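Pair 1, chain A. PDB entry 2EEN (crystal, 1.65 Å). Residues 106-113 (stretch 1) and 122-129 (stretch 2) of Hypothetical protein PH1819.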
# COMPACT_ATOMS: atom_id res chain seq x y z
N LYS A 106 10.72 4.34 15.11
CA LYS A 106 9.34 4.65 15.44
C LYS A 106 9.32 6.03 16.05
O LYS A 106 10.03 6.31 17.02
CB LYS A 106 8.78 3.64 16.43
CG LYS A 106 8.44 2.29 15.83
CD LYS A 106 7.43 1.56 16.70
CE LYS A 106 7.93 0.16 17.05
NZ LYS A 106 9.41 -0.01 16.91
N VAL A 107 8.50 6.91 15.49
CA VAL A 107 8.39 8.27 15.98
C VAL A 107 7.02 8.44 16.62
O VAL A 107 6.00 8.20 15.99
CB VAL A 107 8.56 9.30 14.83
CG1 VAL A 107 8.47 10.72 15.38
CG2 VAL A 107 9.89 9.08 14.14
N VAL A 108 7.01 8.84 17.89
CA VAL A 108 5.77 9.02 18.62
C VAL A 108 5.61 10.46 19.05
O VAL A 108 6.55 11.07 19.54
CB VAL A 108 5.74 8.14 19.88
CG1 VAL A 108 4.42 8.33 20.62
CG2 VAL A 108 5.94 6.69 19.50
N LYS A 109 4.41 11.00 18.88
CA LYS A 109 4.17 12.38 19.28
C LYS A 109 2.70 12.66 19.49
O LYS A 109 1.84 11.84 19.15
CB LYS A 109 4.69 13.33 18.19
CG LYS A 109 3.88 13.24 16.89
CD LYS A 109 4.31 14.30 15.87
CE LYS A 109 3.46 14.24 14.61
NZ LYS A 109 3.69 13.00 13.82
N THR A 110 2.41 13.81 20.08
CA THR A 110 1.04 14.24 20.24
C THR A 110 1.00 15.47 19.33
O THR A 110 2.01 16.14 19.15
CB THR A 110 0.68 14.62 21.69
OG1 THR A 110 1.52 15.68 22.16
CG2 THR A 110 0.83 13.41 22.59
N ARG A 111 -0.16 15.72 18.74
CA ARG A 111 -0.29 16.84 17.83
C ARG A 111 -1.62 17.53 18.06
O ARG A 111 -2.68 16.91 17.95
CB ARG A 111 -0.15 16.35 16.39
CG ARG A 111 -0.60 17.34 15.31
CD ARG A 111 -0.18 16.88 13.92
NE ARG A 111 1.26 17.06 13.71
CZ ARG A 111 1.93 16.65 12.64
NH1 ARG A 111 1.30 16.02 11.65
NH2 ARG A 111 3.23 16.89 12.54
N GLU A 112 -1.56 18.81 18.40
CA GLU A 112 -2.78 19.59 18.61
C GLU A 112 -2.91 20.43 17.34
O GLU A 112 -2.01 21.20 17.02
CB GLU A 112 -2.66 20.51 19.82
CG GLU A 112 -2.80 19.81 21.16
CD GLU A 112 -2.59 20.75 22.34
OE1 GLU A 112 -3.00 21.93 22.24
OE2 GLU A 112 -2.02 20.31 23.36
N LYS A 113 -4.02 20.26 16.63
CA LYS A 113 -4.25 20.99 15.39
C LYS A 113 -5.09 22.23 15.60
O LYS A 113 -6.09 22.21 16.33
CB LYS A 113 -4.96 20.09 14.37
CG LYS A 113 -4.16 18.90 13.88
CD LYS A 113 -4.95 18.17 12.80
CE LYS A 113 -4.19 16.98 12.24
NZ LYS A 113 -5.01 16.29 11.20
N ILE A 122 -2.13 24.80 11.71
CA ILE A 122 -0.94 24.79 12.54
C ILE A 122 -1.03 23.62 13.51
O ILE A 122 -2.11 23.32 14.01
CB ILE A 122 -0.82 26.09 13.36
CG1 ILE A 122 -0.07 27.14 12.56
CG2 ILE A 122 -0.12 25.83 14.71
CD1 ILE A 122 -0.08 28.50 13.21
N THR A 123 0.09 22.96 13.76
CA THR A 123 0.06 21.87 14.71
C THR A 123 1.10 22.08 15.78
O THR A 123 2.22 22.52 15.50
CB THR A 123 0.29 20.51 14.03
OG1 THR A 123 1.58 20.48 13.40
CG2 THR A 123 -0.78 20.27 12.99
N LEU A 124 0.73 21.79 17.02
CA LEU A 124 1.65 21.91 18.14
C LEU A 124 2.05 20.46 18.39
O LEU A 124 1.22 19.65 18.78
CB LEU A 124 0.97 22.49 19.37
CG LEU A 124 0.30 23.85 19.16
CD1 LEU A 124 -0.18 24.35 20.51
CD2 LEU A 124 1.27 24.83 18.52
N ASP A 125 3.32 20.16 18.15
CA ASP A 125 3.82 18.80 18.31
C ASP A 125 4.70 18.59 19.52
O ASP A 125 5.61 19.36 19.78
CB ASP A 125 4.63 18.38 17.08
CG ASP A 125 3.83 18.39 15.80
OD1 ASP A 125 2.58 18.48 15.85
OD2 ASP A 125 4.46 18.30 14.73
N GLU A 126 4.42 17.53 20.28
CA GLU A 126 5.24 17.16 21.43
C GLU A 126 5.78 15.81 20.99
O GLU A 126 5.08 14.81 21.07
CB GLU A 126 4.39 17.00 22.69
CG GLU A 126 5.19 16.64 23.93
CD GLU A 126 6.09 17.78 24.38
OE1 GLU A 126 5.55 18.82 24.80
OE2 GLU A 126 7.33 17.63 24.32
N VAL A 127 7.02 15.79 20.52
CA VAL A 127 7.63 14.58 19.99
C VAL A 127 8.50 13.88 21.02
O VAL A 127 9.43 14.47 21.57
CB VAL A 127 8.48 14.92 18.76
CG1 VAL A 127 9.03 13.67 18.11
CG2 VAL A 127 7.63 15.72 17.77
N GLU A 128 8.20 12.61 21.26
CA GLU A 128 8.97 11.82 22.22
C GLU A 128 10.42 11.75 21.75
O GLU A 128 10.70 11.46 20.58
CB GLU A 128 8.40 10.41 22.35
CG GLU A 128 6.97 10.37 22.86
CD GLU A 128 6.55 8.98 23.31
OE1 GLU A 128 7.25 8.01 22.97
OE2 GLU A 128 5.51 8.86 24.00
N GLY A 129 11.34 12.05 22.66
CA GLY A 129 12.75 12.01 22.33
C GLY A 129 13.31 13.25 21.66
O GLY A 129 14.51 13.32 21.41
O HOH W 1 9.65 9.32 19.07
O HOH W 2 0.87 18.21 21.21

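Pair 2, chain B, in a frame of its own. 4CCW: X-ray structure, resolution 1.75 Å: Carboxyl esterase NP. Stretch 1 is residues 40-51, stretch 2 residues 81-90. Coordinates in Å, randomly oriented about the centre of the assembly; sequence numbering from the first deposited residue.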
# COMPACT_ATOMS: atom_id res chain seq x y z
N ARG B 40 -15.32 -2.55 -11.78
CA ARG B 40 -16.03 -3.82 -12.03
C ARG B 40 -16.04 -4.69 -10.77
O ARG B 40 -16.80 -5.66 -10.69
CB ARG B 40 -15.42 -4.57 -13.22
CG ARG B 40 -14.08 -5.26 -12.94
CD ARG B 40 -13.43 -5.80 -14.20
NE ARG B 40 -12.74 -4.75 -14.95
CZ ARG B 40 -12.12 -4.95 -16.11
NH1 ARG B 40 -12.10 -6.16 -16.67
NH2 ARG B 40 -11.53 -3.94 -16.72
N PHE B 41 -15.18 -4.35 -9.81
CA PHE B 41 -15.14 -5.05 -8.53
C PHE B 41 -15.57 -4.19 -7.35
O PHE B 41 -15.31 -4.54 -6.19
CB PHE B 41 -13.77 -5.71 -8.31
CG PHE B 41 -13.43 -6.74 -9.34
CD1 PHE B 41 -14.21 -7.89 -9.49
CD2 PHE B 41 -12.33 -6.57 -10.17
CE1 PHE B 41 -13.89 -8.84 -10.45
CE2 PHE B 41 -12.01 -7.51 -11.13
CZ PHE B 41 -12.79 -8.65 -11.27
N GLY B 42 -16.26 -3.08 -7.63
CA GLY B 42 -16.95 -2.34 -6.59
C GLY B 42 -16.47 -0.93 -6.38
O GLY B 42 -15.50 -0.48 -7.00
N GLN B 43 -17.17 -0.22 -5.49
CA GLN B 43 -16.89 1.19 -5.24
C GLN B 43 -15.59 1.37 -4.47
O GLN B 43 -15.42 0.83 -3.37
CB GLN B 43 -18.05 1.86 -4.49
CG GLN B 43 -19.40 1.78 -5.20
CD GLN B 43 -19.52 2.74 -6.37
OE1 GLN B 43 -18.71 3.66 -6.53
NE2 GLN B 43 -20.55 2.55 -7.18
N THR B 44 -14.70 2.17 -5.06
CA THR B 44 -13.34 2.32 -4.58
C THR B 44 -13.12 3.73 -4.05
O THR B 44 -13.34 4.71 -4.76
CB THR B 44 -12.35 2.00 -5.72
OG1 THR B 44 -12.55 0.64 -6.12
CG2 THR B 44 -10.91 2.18 -5.29
N HIS B 45 -12.69 3.83 -2.80
CA HIS B 45 -12.50 5.10 -2.14
C HIS B 45 -11.17 5.71 -2.51
O HIS B 45 -10.14 5.02 -2.55
CB HIS B 45 -12.65 4.93 -0.63
CG HIS B 45 -12.72 6.22 0.13
ND1 HIS B 45 -11.65 6.76 0.75
CD2 HIS B 45 -13.78 7.09 0.35
CE1 HIS B 45 -12.01 7.92 1.33
NE2 HIS B 45 -13.31 8.12 1.09
N VAL B 46 -11.19 7.00 -2.82
CA VAL B 46 -10.00 7.73 -3.25
C VAL B 46 -9.92 9.06 -2.52
O VAL B 46 -10.94 9.75 -2.32
CB VAL B 46 -9.99 7.98 -4.78
CG1 VAL B 46 -8.70 8.67 -5.23
CG2 VAL B 46 -10.16 6.69 -5.55
N ILE B 47 -8.71 9.42 -2.10
CA ILE B 47 -8.41 10.74 -1.57
C ILE B 47 -7.47 11.47 -2.55
O ILE B 47 -6.36 11.00 -2.82
CB ILE B 47 -7.74 10.64 -0.18
CG1 ILE B 47 -8.58 9.77 0.75
CG2 ILE B 47 -7.55 12.03 0.42
CD1 ILE B 47 -7.81 9.17 1.89
N ALA B 48 -7.93 12.60 -3.10
CA ALA B 48 -7.13 13.38 -4.04
C ALA B 48 -6.57 14.64 -3.40
O ALA B 48 -7.28 15.34 -2.67
CB ALA B 48 -7.94 13.73 -5.28
N SER B 49 -5.31 14.93 -3.69
CA SER B 49 -4.63 16.14 -3.23
C SER B 49 -3.75 16.67 -4.37
O SER B 49 -3.42 15.93 -5.30
CB SER B 49 -3.73 15.81 -2.04
OG SER B 49 -4.39 15.02 -1.08
N GLY B 50 -3.34 17.93 -4.28
CA GLY B 50 -2.39 18.48 -5.24
C GLY B 50 -3.06 19.17 -6.42
O GLY B 50 -4.27 19.04 -6.61
N PRO B 51 -2.26 19.90 -7.23
CA PRO B 51 -2.80 20.72 -8.32
C PRO B 51 -3.49 19.84 -9.35
O PRO B 51 -2.95 18.80 -9.72
CB PRO B 51 -1.56 21.38 -8.93
CG PRO B 51 -0.49 21.26 -7.90
CD PRO B 51 -0.79 19.96 -7.19
N TYR B 81 2.64 16.72 -7.57
CA TYR B 81 1.83 15.74 -8.30
C TYR B 81 0.37 15.82 -7.93
O TYR B 81 0.02 16.13 -6.79
CB TYR B 81 2.33 14.31 -8.03
CG TYR B 81 3.74 14.09 -8.52
CD1 TYR B 81 4.00 13.75 -9.85
CD2 TYR B 81 4.82 14.25 -7.65
CE1 TYR B 81 5.29 13.58 -10.30
CE2 TYR B 81 6.12 14.07 -8.10
CZ TYR B 81 6.35 13.74 -9.42
OH TYR B 81 7.64 13.57 -9.86
N ARG B 82 -0.48 15.52 -8.91
CA ARG B 82 -1.87 15.27 -8.62
C ARG B 82 -1.93 13.87 -8.04
O ARG B 82 -1.82 12.87 -8.76
CB ARG B 82 -2.71 15.36 -9.90
CG ARG B 82 -4.19 15.08 -9.71
CD ARG B 82 -4.85 16.07 -8.76
NE ARG B 82 -6.31 15.92 -8.69
CZ ARG B 82 -7.09 16.56 -7.82
NH1 ARG B 82 -6.55 17.39 -6.94
NH2 ARG B 82 -8.41 16.38 -7.84
N THR B 83 -2.07 13.79 -6.71
CA THR B 83 -1.84 12.55 -6.00
C THR B 83 -3.15 11.90 -5.55
O THR B 83 -3.94 12.53 -4.83
CB THR B 83 -0.98 12.79 -4.75
OG1 THR B 83 -1.69 13.64 -3.85
CG2 THR B 83 0.29 13.47 -5.12
N TYR B 84 -3.36 10.66 -5.99
CA TYR B 84 -4.56 9.91 -5.66
C TYR B 84 -4.20 8.76 -4.72
O TYR B 84 -3.50 7.82 -5.12
CB TYR B 84 -5.23 9.34 -6.92
CG TYR B 84 -5.63 10.37 -7.95
CD1 TYR B 84 -6.80 11.11 -7.81
CD2 TYR B 84 -4.84 10.59 -9.08
CE1 TYR B 84 -7.17 12.05 -8.76
CE2 TYR B 84 -5.19 11.54 -10.03
CZ TYR B 84 -6.35 12.26 -9.87
OH TYR B 84 -6.71 13.19 -10.82
N ALA B 85 -4.70 8.83 -3.49
CA ALA B 85 -4.52 7.72 -2.54
C ALA B 85 -5.72 6.78 -2.60
O ALA B 85 -6.82 7.13 -2.19
CB ALA B 85 -4.31 8.25 -1.13
N VAL B 86 -5.48 5.59 -3.13
CA VAL B 86 -6.54 4.63 -3.45
C VAL B 86 -6.65 3.53 -2.38
O VAL B 86 -5.66 2.86 -2.08
CB VAL B 86 -6.26 3.97 -4.81
CG1 VAL B 86 -7.30 2.90 -5.11
CG2 VAL B 86 -6.19 5.02 -5.91
N ASP B 87 -7.86 3.33 -1.84
CA ASP B 87 -8.08 2.24 -0.88
C ASP B 87 -8.19 0.92 -1.64
O ASP B 87 -9.07 0.77 -2.49
CB ASP B 87 -9.33 2.46 -0.02
CG ASP B 87 -9.09 3.35 1.19
OD1 ASP B 87 -7.93 3.68 1.51
OD2 ASP B 87 -10.08 3.73 1.85
N ILE B 88 -7.28 -0.01 -1.34
CA ILE B 88 -7.23 -1.31 -2.03
C ILE B 88 -8.50 -2.11 -1.80
O ILE B 88 -8.90 -2.37 -0.65
CB ILE B 88 -5.97 -2.12 -1.65
CG1 ILE B 88 -4.70 -1.37 -2.06
CG2 ILE B 88 -5.99 -3.51 -2.28
CD1 ILE B 88 -3.45 -1.89 -1.37
N ILE B 89 -9.11 -2.53 -2.90
CA ILE B 89 -10.35 -3.27 -2.85
C ILE B 89 -10.18 -4.60 -2.12
O ILE B 89 -9.24 -5.35 -2.38
CB ILE B 89 -10.93 -3.48 -4.28
CG1 ILE B 89 -12.41 -3.87 -4.21
CG2 ILE B 89 -10.11 -4.48 -5.07
CD1 ILE B 89 -13.35 -2.68 -4.19
N GLY B 90 -11.10 -4.88 -1.19
CA GLY B 90 -11.07 -6.09 -0.37
C GLY B 90 -10.32 -5.98 0.96
O GLY B 90 -10.48 -6.83 1.83
O HOH W 3 -9.01 6.12 -0.28
O HOH W 4 -4.08 12.33 -2.06

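Both pairs are two antiparallel strands joined edge to edge. The strand directions make an angle of 157° in pair 1 and 155° in pair 2. The backbones superpose with an RMSD of 0.7 Å over 14 central residues. A:Thr110 and A:Glu126 match B:Ile47 and B:Ala85, and each of these pairs is joined by two backbone hydrogen bonds. In pair 1, A:Thr110 N to A:Glu126 O and A:Glu126 N to A:Thr110 O are both 3.0 Å. In pair 2, B:Ile47 N to B:Ala85 O is 3.0 Å and B:Ala85 N to B:Ile47 O is 2.8 Å. The same pattern recurs two residues on, at A:Glu112 with A:Leu124 and at B:Ser49 with B:Thr83. At the matched acidic residues one direct backbone bond remains: A:Glu128 N donates to A:Val108 O at 2.8 Å, and B:Asp87 N to B:His45 O at 2.9 Å. In pair 1, water 1 takes a bond from A:Val108 N at 2.9 Å and gives one to A:Glu128 O at 2.8 Å.

A clear difference lies where A:Arg111 and A:Asp125 match B:Ala48 and B:Tyr84. Pair 1 fills this site with a salt bridge. A:Arg111 NE donates to A:Asp125 OD1 and A:Arg111 NH2 to A:Asp125 OD2, both at 2.9 Å and nearly straight. The carboxylate thus meets the edge of the guanidinium with both oxygens. Pair 2 has an apolar contact instead, with B:Ala48 CB 3.8 Å from B:Tyr84 CD1. The arginine at this contact in pair 2 comes from the other strand: B:Arg82, the match of A:Thr123. B:Ala48 CB lies over one face of that guanidinium, 3.7 Å from B:Arg82 NH2. B:Arg82 NH1 donates to B:Gly50 O at 2.8 Å.

On the same face, A:Lys109 and A:Val127 match B:Val46 and B:Val86. The lysine packs its aliphatic part on the valine, with A:Lys109 CB 3.8 Å from A:Val127 CG2, while its end leads away. In pair 2 two valines meet, B:Val46 CG2 to B:Val86 CG2 at 4.3 Å.

The opposite face carries polar residues at the central pair of pair 1 and apolar ones in pair 2. A:Thr110 OG1 packs 3.2 Å from A:Glu126 CB, and the end of A:Glu126 leads away; in pair 2, B:Ile47 CB and B:Ala85 CB are 4.3 Å apart. Next along, B:Thr83 OG1 adds a hydrogen bond to B:Ser49 O at 3.2 Å. The matching A:Leu124 has no hydroxyl to do so.

Water also links the strands. Water 2 donates to A:Leu124 O at 2.8 Å and bonds A:Thr110 OG1 at 2.8 Å. Water 4 donates to B:Ile47 O at 2.7 Å and B:Thr83 O at 2.8 Å.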